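Local coordinates for DNA topoisomerase 2-associated protein PAT1 (Saccharomyces cerevisiae, PDB 5LMG), which activates mRNA decapping and represses translation, its C-terminal domain binding the decapping enzyme Dcp2 and the 5'-3' exonuclease Xrn1, at residues 129-133 / 187-193; 181-185 / 210-214. The protein carries 2 engineered substitutions. The contacts are given in a common frame with arbitrary orientation. Numbering follows the deposited sequence.

Interaction 1 (129-133 / 187-193); sequences FNELS and QLIRNNN
The C-terminal ends of two helices meet here, and one asparagine side chain ties them together. Segment 129-133 begins with the last two residues of helix 118-130. E131 leaves helical geometry at phi/psi -115/26, and the chain turns through L132 to S133. Segment 187-193 runs out of helix 178-191, and N192 is extended at -141/155. The CA atoms pair F129 with L188 at 5.2 Å, N130 with Q187 at 5.4 Å and S133 with N192 at 6.2 Å. N192, with chi1 m, points its CB toward the other segment. N192 ND2 donates to F129 O at 3.0 Å and to L188 O of the preceding helix 178-191, also at 3.0 Å. N192 OD1 accepts from S133 OG at 2.7 Å and, weakly, from S133 N at 3.0 Å. A water donates to S133 OG at 2.7 Å and accepts from N193 N at 2.9 Å. N191 ND2 folds back to donate to Q187 O at 2.8 Å. Beside this polar network, apolar side chains meet. F129 CD1 is 3.6 Å from L188 CD1, which meets the ring edge, and L132 CD2 is 3.9 Å from the same L188 CD1. N193 is the N-cap of the next helix, its OD1 accepting from F196 N. An asparagine just past one helix end thus bonds through its amide to a carbonyl of each of two helix C termini, in a mainly helical domain whose PAT1 family is assigned to the TPR clan. L197 of helix 194-197 covers L132, S133, L188 and N192, while L206, I207 and L210 of helix 201-216 pack against F129, L132 and L188.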
# COMPACT_ATOMS: atom_id res chain seq x y z
N PHE A 129 9.13 9.64 -1.26
CA PHE A 129 9.30 8.79 -2.45
C PHE A 129 10.77 8.66 -2.91
O PHE A 129 11.16 7.58 -3.34
CB PHE A 129 8.37 9.24 -3.59
CG PHE A 129 6.93 8.85 -3.36
CD1 PHE A 129 6.52 7.52 -3.47
CD2 PHE A 129 5.98 9.81 -3.02
CE1 PHE A 129 5.19 7.16 -3.22
CE2 PHE A 129 4.66 9.45 -2.78
CZ PHE A 129 4.27 8.13 -2.88
N ASN A 130 11.57 9.73 -2.75
CA ASN A 130 13.00 9.75 -3.12
C ASN A 130 13.84 8.82 -2.23
O ASN A 130 14.79 8.21 -2.72
CB ASN A 130 13.55 11.19 -3.04
CG ASN A 130 14.95 11.36 -3.57
OD1 ASN A 130 15.20 11.26 -4.77
ND2 ASN A 130 15.89 11.64 -2.68
N GLU A 131 13.50 8.74 -0.93
CA GLU A 131 14.24 7.94 0.06
C GLU A 131 13.38 6.78 0.61
O GLU A 131 13.64 6.32 1.73
CB GLU A 131 14.72 8.86 1.20
CG GLU A 131 15.62 10.00 0.77
CD GLU A 131 17.04 9.89 1.27
OE1 GLU A 131 17.39 10.61 2.24
OE2 GLU A 131 17.82 9.09 0.70
N LEU A 132 12.39 6.30 -0.17
CA LEU A 132 11.46 5.25 0.26
C LEU A 132 12.15 3.95 0.71
O LEU A 132 11.68 3.33 1.67
CB LEU A 132 10.40 4.98 -0.82
CG LEU A 132 9.06 4.40 -0.34
CD1 LEU A 132 8.47 5.21 0.84
CD2 LEU A 132 8.05 4.33 -1.47
N SER A 133 13.27 3.56 0.08
CA SER A 133 14.01 2.36 0.46
C SER A 133 14.77 2.52 1.79
O SER A 133 15.10 1.52 2.42
CB SER A 133 14.93 1.91 -0.67
OG SER A 133 14.17 1.53 -1.80
N GLN A 187 10.11 9.85 -9.27
CA GLN A 187 10.92 9.85 -8.05
C GLN A 187 11.01 8.42 -7.48
O GLN A 187 12.10 7.98 -7.11
CB GLN A 187 10.33 10.79 -6.97
CG GLN A 187 10.58 12.29 -7.20
CD GLN A 187 12.00 12.73 -6.97
OE1 GLN A 187 12.70 12.28 -6.05
NE2 GLN A 187 12.46 13.68 -7.78
N LEU A 188 9.88 7.69 -7.47
CA LEU A 188 9.79 6.32 -6.99
C LEU A 188 10.62 5.33 -7.84
O LEU A 188 11.45 4.61 -7.30
CB LEU A 188 8.31 5.90 -6.91
CG LEU A 188 8.02 4.47 -6.47
CD1 LEU A 188 7.12 4.45 -5.28
CD2 LEU A 188 7.41 3.68 -7.61
N ILE A 189 10.39 5.33 -9.16
CA ILE A 189 11.02 4.42 -10.13
C ILE A 189 12.55 4.64 -10.27
O ILE A 189 13.29 3.66 -10.36
CB ILE A 189 10.25 4.54 -11.49
CG1 ILE A 189 8.77 4.10 -11.34
CG2 ILE A 189 10.91 3.76 -12.61
CD1 ILE A 189 7.79 4.76 -12.41
N ARG A 190 13.00 5.90 -10.26
CA ARG A 190 14.42 6.24 -10.44
C ARG A 190 15.31 6.08 -9.21
O ARG A 190 16.52 5.85 -9.36
CB ARG A 190 14.56 7.67 -10.98
CG ARG A 190 14.04 7.82 -12.39
CD ARG A 190 14.13 9.26 -12.85
NE ARG A 190 13.81 9.37 -14.27
CZ ARG A 190 13.46 10.50 -14.87
NH1 ARG A 190 13.36 11.63 -14.18
NH2 ARG A 190 13.20 10.52 -16.18
N ASN A 191 14.76 6.23 -8.01
CA ASN A 191 15.55 6.19 -6.77
C ASN A 191 15.42 4.91 -5.95
O ASN A 191 16.03 4.81 -4.88
CB ASN A 191 15.21 7.42 -5.92
CG ASN A 191 15.54 8.71 -6.63
OD1 ASN A 191 16.71 9.10 -6.74
ND2 ASN A 191 14.54 9.34 -7.21
N ASN A 192 14.63 3.95 -6.43
CA ASN A 192 14.38 2.71 -5.70
C ASN A 192 14.33 1.49 -6.59
O ASN A 192 13.95 1.60 -7.76
CB ASN A 192 13.01 2.80 -5.00
CG ASN A 192 12.87 3.94 -4.03
OD1 ASN A 192 13.33 3.87 -2.89
ND2 ASN A 192 12.22 5.02 -4.47
N ASN A 193 14.64 0.32 -6.00
CA ASN A 193 14.44 -0.97 -6.63
C ASN A 193 12.93 -1.17 -6.39
O ASN A 193 12.51 -1.40 -5.24
CB ASN A 193 15.25 -2.07 -5.90
CG ASN A 193 15.09 -3.46 -6.48
OD1 ASN A 193 13.98 -3.98 -6.68
ND2 ASN A 193 16.21 -4.10 -6.74
O HOH W 1 15.79 0.00 -3.32

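Interaction 2 (181-185 / 210-214)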
# COMPACT_ATOMS: atom_id res chain seq x y z
N ILE A 181 2.04 14.60 -10.03
CA ILE A 181 1.83 13.15 -9.85
C ILE A 181 2.87 12.37 -10.67
O ILE A 181 3.49 11.44 -10.13
CB ILE A 181 0.38 12.69 -10.16
CG1 ILE A 181 -0.63 13.36 -9.21
CG2 ILE A 181 0.23 11.15 -10.10
CD1 ILE A 181 -1.94 13.72 -9.87
N MET A 182 3.10 12.78 -11.94
CA MET A 182 4.10 12.17 -12.82
C MET A 182 5.48 12.29 -12.18
O MET A 182 6.21 11.30 -12.11
CB MET A 182 4.08 12.76 -14.24
CG MET A 182 2.80 12.44 -15.04
SD MET A 182 2.43 10.67 -15.20
CE MET A 182 0.89 10.60 -14.35
N GLY A 183 5.76 13.47 -11.60
CA GLY A 183 6.98 13.75 -10.86
C GLY A 183 7.23 12.76 -9.72
O GLY A 183 8.34 12.24 -9.58
N LEU A 184 6.18 12.46 -8.92
CA LEU A 184 6.27 11.52 -7.79
C LEU A 184 6.52 10.08 -8.23
O LEU A 184 7.29 9.38 -7.59
CB LEU A 184 5.04 11.62 -6.85
CG LEU A 184 4.78 12.97 -6.15
CD1 LEU A 184 3.48 12.92 -5.38
CD2 LEU A 184 5.92 13.34 -5.20
N LEU A 185 5.89 9.67 -9.34
CA LEU A 185 6.06 8.33 -9.91
C LEU A 185 7.51 8.12 -10.38
O LEU A 185 8.10 7.07 -10.10
CB LEU A 185 5.10 8.14 -11.10
CG LEU A 185 3.70 7.67 -10.74
CD1 LEU A 185 2.70 8.10 -11.80
CD2 LEU A 185 3.66 6.16 -10.53
N LEU A 210 -0.49 6.12 -6.10
CA LEU A 210 0.06 6.88 -7.24
C LEU A 210 -0.57 6.45 -8.57
O LEU A 210 -0.97 7.32 -9.33
CB LEU A 210 1.60 6.82 -7.34
CG LEU A 210 2.44 7.43 -6.21
CD1 LEU A 210 3.92 7.31 -6.53
CD2 LEU A 210 2.10 8.91 -5.98
N ILE A 211 -0.66 5.12 -8.84
CA ILE A 211 -1.25 4.57 -10.08
C ILE A 211 -2.72 4.97 -10.21
O ILE A 211 -3.12 5.43 -11.29
CB ILE A 211 -1.09 3.03 -10.22
CG1 ILE A 211 0.38 2.59 -10.34
CG2 ILE A 211 -1.93 2.46 -11.38
CD1 ILE A 211 0.53 1.01 -10.16
N SER A 212 -3.52 4.76 -9.13
CA SER A 212 -4.95 5.09 -9.07
C SER A 212 -5.20 6.59 -9.31
O SER A 212 -6.12 6.94 -10.05
CB SER A 212 -5.57 4.64 -7.76
OG SER A 212 -5.43 3.23 -7.64
N ARG A 213 -4.36 7.47 -8.72
CA ARG A 213 -4.47 8.92 -8.89
C ARG A 213 -4.13 9.35 -10.33
O ARG A 213 -4.88 10.12 -10.92
CB ARG A 213 -3.63 9.68 -7.84
CG ARG A 213 -3.83 11.22 -7.81
CD ARG A 213 -5.28 11.73 -7.81
NE ARG A 213 -6.14 11.06 -6.84
CZ ARG A 213 -7.47 11.15 -6.81
NH1 ARG A 213 -8.11 11.91 -7.70
NH2 ARG A 213 -8.17 10.50 -5.90
N ALA A 214 -3.02 8.81 -10.89
CA ALA A 214 -2.57 9.05 -12.27
C ALA A 214 -3.69 8.67 -13.27
O ALA A 214 -3.96 9.44 -14.20
CB ALA A 214 -1.31 8.23 -12.56
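Helices 178-191 and 201-216 form an antiparallel helical pair in the mainly helical PAT1 domain, whose family belongs to the TPR clan. Over the two short segments the axes approach to 10.2 Å, with 152° between their directions. The CA atoms of I181 and A214 lie 6.5 Å apart, and those of L185 and L210 6.7 Å. The contact between the segments is apolar. L210, in the m,t rotamer, is the residue most covered by the other segment, with 83 Å² buried. L210 CD2 is 4.1 Å from L184 CB, and L210 CB is 3.9 Å from L185 CD2. L184 is also m,t and points toward the partner helix. L185 has chi1 -85° and leaves its backbone sideways, yet its end turns in, so that L185 CD1 lies 4.1 Å from A214 CB. I181 has chi1 m and chi2 between wells at 144°. I181 CD1 rests 3.8 Å from R213 CG. The CA-to-CB bond of R213 points toward helix 178-191, but its t,p,p chain carries the guanidinium away. L172 of helix 151-174 touches L184, L210 and R213. W235 of helix 234-246 lies against M182 and L185. M182 starts away from helix 201-216, but its m,m bend brings M182 CE back to 3.7 Å from A214 CB.

How the interactions relate
From the N terminus, helix 118-130 comes first and supplies segment 129-133. The chain then passes through helices 136-141 and 151-174 and enters helix 178-191, which takes part in both contacts. Segment 181-185 comes early on that helix, and segment 187-193 ends it. Interaction 1 closes there, over 53 intervening residues. Interaction 2 closes later, after 24 residues, when helix 201-216 brings segment 210-214 back. The segments alternate, so the two loops cross. Helix 178-191 is therefore tied to an earlier and a later helix. The contacts also touch directly: F129 CE1 packs 3.5 Å from L210 CD1, joining helices 118-130 and 201-216 in one core.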